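Long-range contact in Alpha/beta hydrolase (Paenibacillus sp. VTT E-133280, PDB 6TJ2), which probably hydrolyses methyl salicylate to salicylic acid as an extracellular esterase of the alpha/beta-hydrolase fold, akin to tobacco salicylic acid binding protein 2: residues A[134-147]-A[217-231]. Residues are numbered along the deposited sequence; the frame is centred on the assembly and turned at random.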
ATOM      1  N   ILE A 134      16.165 -16.533 -21.873  1.00 14.08           N
ATOM      2  CA  ILE A 134      15.518 -16.060 -20.630  1.00 13.38           C
ATOM      3  C   ILE A 134      14.127 -16.675 -20.482  1.00 12.86           C
ATOM      4  O   ILE A 134      13.300 -16.534 -21.414  1.00 15.94           O
ATOM      5  CB  ILE A 134      15.492 -14.527 -20.636  1.00 13.80           C
ATOM      6  CG1 ILE A 134      16.904 -13.934 -20.678  1.00 15.76           C
ATOM      7  CG2 ILE A 134      14.713 -14.030 -19.424  1.00 14.73           C
ATOM      8  CD1 ILE A 134      16.902 -12.474 -21.033  1.00 17.13           C
ATOM      9  N   LYS A 135      13.895 -17.315 -19.353  1.00 13.07           N
ATOM     10  CA  LYS A 135      12.579 -17.882 -19.001  1.00 13.09           C
ATOM     11  C   LYS A 135      11.601 -16.786 -18.538  1.00 14.06           C
ATOM     12  O   LYS A 135      10.413 -16.833 -18.875  1.00 14.69           O
ATOM     13  CB  LYS A 135      12.772 -18.972 -17.942  1.00 16.04           C
ATOM     14  CG  LYS A 135      11.506 -19.640 -17.408  1.00 20.70           C
ATOM     15  CD  LYS A 135      11.748 -20.368 -16.096  1.00 27.61           C
ATOM     16  CE  LYS A 135      11.763 -21.865 -16.143  1.00 31.39           C
ATOM     17  NZ  LYS A 135      10.593 -22.395 -16.892  1.00 31.14           N
ATOM     18  N   ARG A 136      12.075 -15.865 -17.699  1.00 12.86           N
ATOM     19  CA  ARG A 136      11.235 -14.842 -17.035  1.00 12.80           C
ATOM     20  C   ARG A 136      12.175 -13.746 -16.551  1.00 11.17           C
ATOM     21  O   ARG A 136      13.324 -14.048 -16.168  1.00 12.59           O
ATOM     22  CB  ARG A 136      10.428 -15.479 -15.896  1.00 13.40           C
ATOM     23  CG  ARG A 136       9.538 -14.522 -15.112  1.00 13.35           C
ATOM     24  CD  ARG A 136       8.571 -15.223 -14.168  1.00 14.78           C
ATOM     25  NE  ARG A 136       7.471 -15.841 -14.846  1.00 15.74           N
ATOM     26  CZ  ARG A 136       6.270 -15.244 -15.084  1.00 17.50           C
ATOM     27  NH1 ARG A 136       5.895 -13.999 -14.708  1.00 14.86           N
ATOM     28  NH2 ARG A 136       5.377 -15.960 -15.751  1.00 22.83           N
ATOM     29  N   ILE A 137      11.694 -12.524 -16.583  1.00 10.97           N
ATOM     30  CA  ILE A 137      12.458 -11.339 -16.124  1.00 11.45           C
ATOM     31  C   ILE A 137      11.790 -10.815 -14.867  1.00 11.79           C
ATOM     32  O   ILE A 137      10.553 -10.573 -14.878  1.00 12.99           O
ATOM     33  CB  ILE A 137      12.533 -10.292 -17.219  1.00 12.63           C
ATOM     34  CG1 ILE A 137      13.107 -10.835 -18.524  1.00 14.03           C
ATOM     35  CG2 ILE A 137      13.307  -9.107 -16.705  1.00 13.97           C
ATOM     36  CD1 ILE A 137      12.890  -9.871 -19.699  1.00 16.19           C
ATOM     37  N   VAL A 138      12.532 -10.684 -13.780  1.00 10.68           N
ATOM     38  CA  VAL A 138      11.988 -10.266 -12.476  1.00 11.05           C
ATOM     39  C   VAL A 138      12.620  -8.944 -12.105  1.00 11.25           C
ATOM     40  O   VAL A 138      13.856  -8.872 -11.968  1.00 11.81           O
ATOM     41  CB  VAL A 138      12.197 -11.332 -11.386  1.00 11.46           C
ATOM     42  CG1 VAL A 138      11.670 -10.834 -10.052  1.00 11.74           C
ATOM     43  CG2 VAL A 138      11.535 -12.638 -11.793  1.00 11.91           C
ATOM     44  N   PHE A 139      11.807  -7.947 -11.926  1.00  9.67           N
ATOM     45  CA  PHE A 139      12.225  -6.637 -11.409  1.00 10.39           C
ATOM     46  C   PHE A 139      11.986  -6.615  -9.920  1.00 10.66           C
ATOM     47  O   PHE A 139      10.825  -6.690  -9.492  1.00 11.90           O
ATOM     48  CB  PHE A 139      11.433  -5.522 -12.079  1.00  9.84           C
ATOM     49  CG  PHE A 139      11.758  -5.354 -13.536  1.00 10.22           C
ATOM     50  CD1 PHE A 139      12.566  -4.306 -13.956  1.00 11.14           C
ATOM     51  CD2 PHE A 139      11.284  -6.210 -14.496  1.00 11.20           C
ATOM     52  CE1 PHE A 139      12.897  -4.164 -15.291  1.00 10.37           C
ATOM     53  CE2 PHE A 139      11.607  -6.085 -15.830  1.00 11.90           C
ATOM     54  CZ  PHE A 139      12.458  -5.075 -16.214  1.00 11.42           C
ATOM     55  N   PHE A 140      12.993  -6.545  -9.098  1.00  9.97           N
ATOM     56  CA  PHE A 140      12.948  -6.551  -7.626  1.00 10.30           C
ATOM     57  C   PHE A 140      13.284  -5.163  -7.118  1.00 11.28           C
ATOM     58  O   PHE A 140      14.448  -4.788  -7.159  1.00 10.69           O
ATOM     59  CB  PHE A 140      13.829  -7.658  -7.060  1.00 11.04           C
ATOM     60  CG  PHE A 140      14.136  -7.571  -5.590  1.00 11.71           C
ATOM     61  CD1 PHE A 140      15.347  -8.031  -5.081  1.00 14.66           C
ATOM     62  CD2 PHE A 140      13.211  -7.049  -4.698  1.00 13.37           C
ATOM     63  CE1 PHE A 140      15.638  -7.871  -3.735  1.00 15.97           C
ATOM     64  CE2 PHE A 140      13.524  -6.864  -3.368  1.00 15.99           C
ATOM     65  CZ  PHE A 140      14.748  -7.290  -2.881  1.00 16.62           C
ATOM     66  N   ASP A 141      12.270  -4.350  -6.785  1.00 10.15           N
ATOM     67  CA  ASP A 141      12.507  -2.977  -6.298  1.00  9.87           C
ATOM     68  C   ASP A 141      13.493  -2.330  -7.275  1.00  9.88           C
ATOM     69  O   ASP A 141      14.529  -1.775  -6.864  1.00 11.24           O
ATOM     70  CB  ASP A 141      12.974  -2.938  -4.854  1.00 10.86           C
ATOM     71  CG  ASP A 141      11.895  -3.333  -3.880  1.00 13.59           C
ATOM     72  OD1 ASP A 141      10.788  -3.518  -4.280  1.00 16.30           O
ATOM     73  OD2 ASP A 141      12.183  -3.351  -2.661  1.00 15.16           O
ATOM     74  N   ALA A 142      13.121  -2.412  -8.543  1.00 10.66           N
ATOM     75  CA  ALA A 142      13.993  -2.062  -9.657  1.00 11.13           C
ATOM     76  C   ALA A 142      13.355  -0.998 -10.541  1.00 11.20           C
ATOM     77  O   ALA A 142      12.125  -0.865 -10.646  1.00 11.61           O
ATOM     78  CB  ALA A 142      14.391  -3.276 -10.472  1.00 12.04           C
ATOM     79  N   PHE A 143      14.208  -0.243 -11.191  1.00 10.80           N
ATOM     80  CA  PHE A 143      13.773   0.732 -12.201  1.00 11.54           C
ATOM     81  C   PHE A 143      13.458   0.004 -13.489  1.00 13.30           C
ATOM     82  O   PHE A 143      14.120  -0.997 -13.857  1.00 12.91           O
ATOM     83  CB  PHE A 143      14.872   1.774 -12.420  1.00 13.03           C
ATOM     84  CG  PHE A 143      15.200   2.522 -11.167  1.00 13.96           C
ATOM     85  CD1 PHE A 143      14.292   3.455 -10.686  1.00 16.95           C
ATOM     86  CD2 PHE A 143      16.337   2.247 -10.417  1.00 15.40           C
ATOM     87  CE1 PHE A 143      14.553   4.115  -9.483  1.00 18.00           C
ATOM     88  CE2 PHE A 143      16.557   2.875  -9.207  1.00 16.46           C
ATOM     89  CZ  PHE A 143      15.702   3.839  -8.772  1.00 18.41           C
ATOM     90  N   ALA A 144      12.474   0.503 -14.219  1.00 12.47           N
ATOM     91  CA  ALA A 144      12.121   0.014 -15.562  1.00 11.87           C
ATOM     92  C   ALA A 144      11.911   1.223 -16.448  1.00 12.73           C
ATOM     93  O   ALA A 144      10.761   1.544 -16.763  1.00 13.00           O
ATOM     94  CB  ALA A 144      10.903  -0.877 -15.439  1.00 13.69           C
ATOM     95  N   PRO A 145      12.970   1.952 -16.812  1.00 12.51           N
ATOM     96  CA  PRO A 145      12.772   3.112 -17.672  1.00 12.14           C
ATOM     97  C   PRO A 145      12.013   2.696 -18.934  1.00 13.38           C
ATOM     98  O   PRO A 145      12.145   1.592 -19.456  1.00 13.45           O
ATOM     99  CB  PRO A 145      14.180   3.588 -18.027  1.00 14.17           C
ATOM    100  CG  PRO A 145      15.006   3.031 -16.880  1.00 17.48           C
ATOM    101  CD  PRO A 145      14.389   1.707 -16.479  1.00 12.55           C
ATOM    102  N   LEU A 146      11.245   3.664 -19.448  1.00 13.20           N
ATOM    103  CA  LEU A 146      10.690   3.521 -20.814  1.00 13.11           C
ATOM    104  C   LEU A 146      11.777   3.850 -21.837  1.00 13.04           C
ATOM    105  O   LEU A 146      12.779   4.510 -21.490  1.00 15.44           O
ATOM    106  CB  LEU A 146       9.503   4.491 -20.963  1.00 15.03           C
ATOM    107  CG  LEU A 146       8.341   4.267 -19.990  1.00 17.42           C
ATOM    108  CD1 LEU A 146       7.211   5.296 -20.206  1.00 19.26           C
ATOM    109  CD2 LEU A 146       7.785   2.876 -20.119  1.00 17.32           C
ATOM    110  N   ASP A 147      11.488   3.525 -23.097  1.00 15.65           N
ATOM    111  CA  ASP A 147      12.373   3.891 -24.222  1.00 16.10           C
ATOM    112  C   ASP A 147      12.693   5.380 -24.199  1.00 16.87           C
ATOM    113  O   ASP A 147      11.771   6.206 -24.005  1.00 16.67           O
ATOM    114  CB  ASP A 147      11.736   3.447 -25.529  1.00 17.53           C
ATOM    115  CG  ASP A 147      12.648   3.800 -26.687  1.00 19.26           C
ATOM    116  OD1 ASP A 147      13.838   3.475 -26.661  1.00 18.18           O
ATOM    117  OD2 ASP A 147      12.141   4.468 -27.630  1.00 23.37           O
ATOM    118  N   LYS A 217      13.372  -0.112 -27.201  1.00 17.89           N
ATOM    119  CA  LYS A 217      12.314  -0.566 -28.116  1.00 19.63           C
ATOM    120  C   LYS A 217      12.263  -2.091 -28.164  1.00 17.13           C
ATOM    121  O   LYS A 217      11.149  -2.675 -28.144  1.00 17.88           O
ATOM    122  CB  LYS A 217      12.573  -0.018 -29.514  1.00 20.97           C
ATOM    123  CG  LYS A 217      12.475   1.498 -29.592  1.00 26.62           C
ATOM    124  CD  LYS A 217      12.527   1.960 -31.040  1.00 26.05           C
ATOM    125  CE  LYS A 217      12.061   3.391 -31.160  1.00 30.66           C
ATOM    126  NZ  LYS A 217      12.975   4.311 -30.447  1.00 30.59           N
ATOM    127  N   LYS A 218      13.437  -2.744 -28.247  1.00 18.18           N
ATOM    128  CA  LYS A 218      13.458  -4.208 -28.343  1.00 18.26           C
ATOM    129  C   LYS A 218      12.850  -4.782 -27.054  1.00 17.08           C
ATOM    130  O   LYS A 218      12.031  -5.686 -27.128  1.00 17.95           O
ATOM    131  CB  LYS A 218      14.839  -4.751 -28.700  1.00 22.13           C
ATOM    132  CG  LYS A 218      14.878  -6.262 -28.705  1.00 28.72           C
ATOM    133  CD  LYS A 218      16.005  -6.865 -29.528  1.00 32.94           C
ATOM    134  CE  LYS A 218      15.851  -8.357 -29.748  1.00 38.73           C
ATOM    135  NZ  LYS A 218      14.608  -8.658 -30.492  1.00 44.22           N
ATOM    136  N   PHE A 219      13.295  -4.304 -25.884  1.00 14.90           N
ATOM    137  CA  PHE A 219      12.773  -4.819 -24.604  1.00 15.66           C
ATOM    138  C   PHE A 219      11.248  -4.775 -24.566  1.00 15.49           C
ATOM    139  O   PHE A 219      10.606  -5.758 -24.165  1.00 16.80           O
ATOM    140  CB  PHE A 219      13.339  -4.038 -23.430  1.00 14.86           C
ATOM    141  CG  PHE A 219      12.691  -4.416 -22.125  1.00 13.83           C
ATOM    142  CD1 PHE A 219      13.032  -5.600 -21.502  1.00 13.06           C
ATOM    143  CD2 PHE A 219      11.664  -3.675 -21.578  1.00 13.44           C
ATOM    144  CE1 PHE A 219      12.363  -6.004 -20.369  1.00 13.96           C
ATOM    145  CE2 PHE A 219      11.002  -4.084 -20.425  1.00 14.71           C
ATOM    146  CZ  PHE A 219      11.369  -5.239 -19.809  1.00 15.10           C
ATOM    147  N   TYR A 220      10.690  -3.642 -24.977  1.00 15.26           N
ATOM    148  CA  TYR A 220       9.218  -3.442 -24.913  1.00 16.54           C
ATOM    149  C   TYR A 220       8.498  -4.202 -26.033  1.00 20.15           C
ATOM    150  O   TYR A 220       7.280  -4.310 -25.884  1.00 22.79           O
ATOM    151  CB  TYR A 220       8.856  -1.954 -24.885  1.00 17.61           C
ATOM    152  CG  TYR A 220       9.146  -1.378 -23.517  1.00 15.08           C
ATOM    153  CD1 TYR A 220       8.370  -1.755 -22.432  1.00 16.44           C
ATOM    154  CD2 TYR A 220      10.224  -0.591 -23.272  1.00 15.39           C
ATOM    155  CE1 TYR A 220       8.630  -1.262 -21.158  1.00 14.73           C
ATOM    156  CE2 TYR A 220      10.536  -0.121 -22.007  1.00 14.03           C
ATOM    157  CZ  TYR A 220       9.735  -0.461 -20.929  1.00 14.54           C
ATOM    158  OH  TYR A 220       9.991  -0.049 -19.648  1.00 13.93           O
ATOM    159  N   SER A 221       9.181  -4.853 -26.967  1.00 19.30           N
ATOM    160  CA  SER A 221       8.535  -5.758 -27.952  1.00 21.72           C
ATOM    161  C   SER A 221       8.647  -7.219 -27.524  1.00 24.25           C
ATOM    162  O   SER A 221       7.925  -8.032 -28.096  1.00 23.76           O
ATOM    163  CB  SER A 221       9.175  -5.552 -29.293  1.00 24.10           C
ATOM    164  OG  SER A 221      10.450  -6.188 -29.334  1.00 27.43           O
ATOM    165  N   LEU A 222       9.465  -7.550 -26.533  1.00 20.72           N
ATOM    166  CA  LEU A 222       9.729  -8.952 -26.115  1.00 22.23           C
ATOM    167  C   LEU A 222       8.473  -9.569 -25.515  1.00 23.81           C
ATOM    168  O   LEU A 222       7.749  -8.857 -24.819  1.00 26.48           O
ATOM    169  CB  LEU A 222      10.841  -8.988 -25.061  1.00 23.67           C
ATOM    170  CG  LEU A 222      12.237  -8.594 -25.539  1.00 24.82           C
ATOM    171  CD1 LEU A 222      13.267  -8.769 -24.421  1.00 25.26           C
ATOM    172  CD2 LEU A 222      12.635  -9.358 -26.787  1.00 28.48           C
ATOM    173  N   GLN A 223       8.260 -10.864 -25.780  1.00 22.76           N
ATOM    174  CA  GLN A 223       7.074 -11.607 -25.271  1.00 26.71           C
ATOM    175  C   GLN A 223       7.409 -12.365 -23.973  1.00 26.92           C
ATOM    176  O   GLN A 223       6.576 -13.142 -23.450  1.00 31.47           O
ATOM    177  CB  GLN A 223       6.565 -12.480 -26.426  1.00 29.85           C
ATOM    178  CG  GLN A 223       5.989 -11.644 -27.553  1.00 35.55           C
ATOM    179  CD  GLN A 223       4.848 -10.814 -27.014  1.00 40.32           C
ATOM    180  OE1 GLN A 223       4.947  -9.602 -26.844  1.00 49.07           O
ATOM    181  NE2 GLN A 223       3.762 -11.486 -26.678  1.00 47.53           N
ATOM    182  N   ILE A 224       8.537 -12.080 -23.368  1.00 21.28           N
ATOM    183  CA  ILE A 224       9.027 -12.858 -22.213  1.00 18.51           C
ATOM    184  C   ILE A 224       8.203 -12.451 -20.984  1.00 14.04           C
ATOM    185  O   ILE A 224       7.953 -11.267 -20.816  1.00 16.98           O
ATOM    186  CB  ILE A 224      10.527 -12.584 -22.023  1.00 19.58           C
ATOM    187  CG1 ILE A 224      11.334 -12.995 -23.248  1.00 22.17           C
ATOM    188  CG2 ILE A 224      11.034 -13.279 -20.767  1.00 20.06           C
ATOM    189  CD1 ILE A 224      12.772 -12.519 -23.189  1.00 23.35           C
ATOM    190  N   PRO A 225       7.760 -13.409 -20.187  1.00 15.64           N
ATOM    191  CA  PRO A 225       6.983 -13.074 -19.006  1.00 14.68           C
ATOM    192  C   PRO A 225       7.793 -12.251 -17.990  1.00 13.76           C
ATOM    193  O   PRO A 225       9.028 -12.391 -17.900  1.00 13.74           O
ATOM    194  CB  PRO A 225       6.637 -14.419 -18.369  1.00 17.94           C
ATOM    195  CG  PRO A 225       6.984 -15.485 -19.345  1.00 21.32           C
ATOM    196  CD  PRO A 225       7.890 -14.849 -20.358  1.00 17.30           C
ATOM    197  N   LYS A 226       7.119 -11.316 -17.342  1.00 13.15           N
ATOM    198  CA  LYS A 226       7.727 -10.426 -16.344  1.00 11.87           C
ATOM    199  C   LYS A 226       7.035 -10.554 -15.012  1.00 12.97           C
ATOM    200  O   LYS A 226       5.807 -10.774 -14.956  1.00 12.08           O
ATOM    201  CB  LYS A 226       7.625  -8.980 -16.812  1.00 14.65           C
ATOM    202  CG  LYS A 226       8.401  -8.692 -18.106  1.00 18.11           C
ATOM    203  CD  LYS A 226       7.945  -7.452 -18.850  1.00 23.01           C
ATOM    204  CE  LYS A 226       6.857  -7.806 -19.838  1.00 27.36           C
ATOM    205  NZ  LYS A 226       7.499  -8.304 -21.083  1.00 30.18           N
ATOM    206  N   SER A 227       7.793 -10.320 -13.954  1.00 11.18           N
ATOM    207  CA  SER A 227       7.297 -10.155 -12.582  1.00 11.13           C
ATOM    208  C   SER A 227       7.889  -8.925 -11.959  1.00 10.99           C
ATOM    209  O   SER A 227       8.999  -8.480 -12.361  1.00 10.95           O
ATOM    210  CB  SER A 227       7.637 -11.344 -11.719  1.00 11.80           C
ATOM    211  OG  SER A 227       7.136 -12.539 -12.288  1.00 11.98           O
ATOM    212  N   TYR A 228       7.193  -8.390 -10.980  1.00  9.95           N
ATOM    213  CA  TYR A 228       7.701  -7.294 -10.153  1.00  9.35           C
ATOM    214  C   TYR A 228       7.546  -7.711  -8.723  1.00 10.65           C
ATOM    215  O   TYR A 228       6.412  -7.975  -8.256  1.00 10.79           O
ATOM    216  CB  TYR A 228       6.985  -5.968 -10.427  1.00 10.34           C
ATOM    217  CG  TYR A 228       7.782  -4.754  -9.994  1.00  9.61           C
ATOM    218  CD1 TYR A 228       7.880  -4.381  -8.660  1.00  9.54           C
ATOM    219  CD2 TYR A 228       8.498  -3.993 -10.922  1.00  9.58           C
ATOM    220  CE1 TYR A 228       8.676  -3.345  -8.242  1.00  9.91           C
ATOM    221  CE2 TYR A 228       9.298  -2.934 -10.504  1.00 10.02           C
ATOM    222  CZ  TYR A 228       9.420  -2.652  -9.173  1.00  9.35           C
ATOM    223  OH  TYR A 228      10.239  -1.613  -8.774  1.00 11.23           O
ATOM    224  N   LEU A 229       8.668  -7.786  -8.007  1.00 10.63           N
ATOM    225  CA  LEU A 229       8.750  -8.102  -6.579  1.00  9.87           C
ATOM    226  C   LEU A 229       8.991  -6.801  -5.826  1.00 10.09           C
ATOM    227  O   LEU A 229       9.998  -6.146  -6.063  1.00 10.43           O
ATOM    228  CB  LEU A 229       9.866  -9.154  -6.370  1.00 10.98           C
ATOM    229  CG  LEU A 229      10.163  -9.468  -4.898  1.00 13.42           C
ATOM    230  CD1 LEU A 229       8.942  -9.915  -4.088  1.00 15.15           C
ATOM    231  CD2 LEU A 229      11.299 -10.499  -4.784  1.00 13.28           C
ATOM    232  N   TYR A 230       8.043  -6.413  -4.974  1.00  9.86           N
ATOM    233  CA  TYR A 230       8.029  -5.129  -4.282  1.00  9.78           C
ATOM    234  C   TYR A 230       8.030  -5.310  -2.804  1.00 10.03           C
ATOM    235  O   TYR A 230       7.155  -6.050  -2.306  1.00 10.89           O
ATOM    236  CB  TYR A 230       6.794  -4.336  -4.719  1.00  9.75           C
ATOM    237  CG  TYR A 230       6.629  -3.008  -4.039  1.00 10.02           C
ATOM    238  CD1 TYR A 230       5.477  -2.754  -3.339  1.00  9.75           C
ATOM    239  CD2 TYR A 230       7.619  -2.038  -4.063  1.00 10.22           C
ATOM    240  CE1 TYR A 230       5.259  -1.522  -2.764  1.00 10.82           C
ATOM    241  CE2 TYR A 230       7.436  -0.828  -3.412  1.00 10.57           C
ATOM    242  CZ  TYR A 230       6.253  -0.573  -2.783  1.00 10.57           C
ATOM    243  OH  TYR A 230       6.104   0.690  -2.199  1.00 11.89           O
ATOM    244  N   LEU A 231       8.916  -4.647  -2.102  1.00  9.20           N
ATOM    245  CA  LEU A 231       8.912  -4.593  -0.640  1.00  9.48           C
ATOM    246  C   LEU A 231       8.349  -3.248  -0.186  1.00  9.30           C
ATOM    247  O   LEU A 231       8.776  -2.206  -0.654  1.00 10.19           O
ATOM    248  CB  LEU A 231      10.292  -4.837  -0.048  1.00 10.66           C
ATOM    249  CG  LEU A 231      11.025  -6.077  -0.538  1.00 11.35           C
ATOM    250  CD1 LEU A 231      12.385  -6.195   0.138  1.00 11.42           C
ATOM    251  CD2 LEU A 231      10.206  -7.344  -0.271  1.00 11.45           C
TER
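Ile137 and Phe139 each bond through both N and O to 225-231, the pattern of a parallel pair: Ile137 N to Pro225 O is 3.0 Å and Leu229 N to Phe139 O 2.8 Å, with the segment axes 24° apart. Where segment 134-147 turns away at Phe140 and Asp141, Asp141 continues the pairing, its N donating to Leu229 O and its OD1 accepting Leu231 N at 3.1 Å on the syn lone pair.

With CG anti to the backbone N (chi1 -159°), Tyr228 lays one ring face over Phe139 O and donates its OH to Ala142 O (2.8 Å). Tyr220 OH reaches Pro145 O at 2.7 Å, from well above the carbonyl plane, and Lys217 NZ forms a salt bridge with Asp147 OD2 (2.9 Å). The Arg136 guanidinium lies with one face against Pro225 CB while NH1 donates to Ser227 OG; NH1 also pairs with Asp184 of a second subunit, and Ser227 OG bonds Ala282 O.

Apolar contacts occupy both faces: Phe139 CZ meets Phe219 CZ at 3.8 Å, and on the other face Phe140 CE2 touches Leu231 CD1 at 3.7 Å.

Both strands are interior in the parallel sheet of the alpha/beta-hydrolase fold, 134-139 bordered by 111-117 and 226-231 by 256-260; helix 272-283 covers the Phe140 and Leu229 face, while helix 119-129 packs on Phe219 and helix 244-250 on Tyr228.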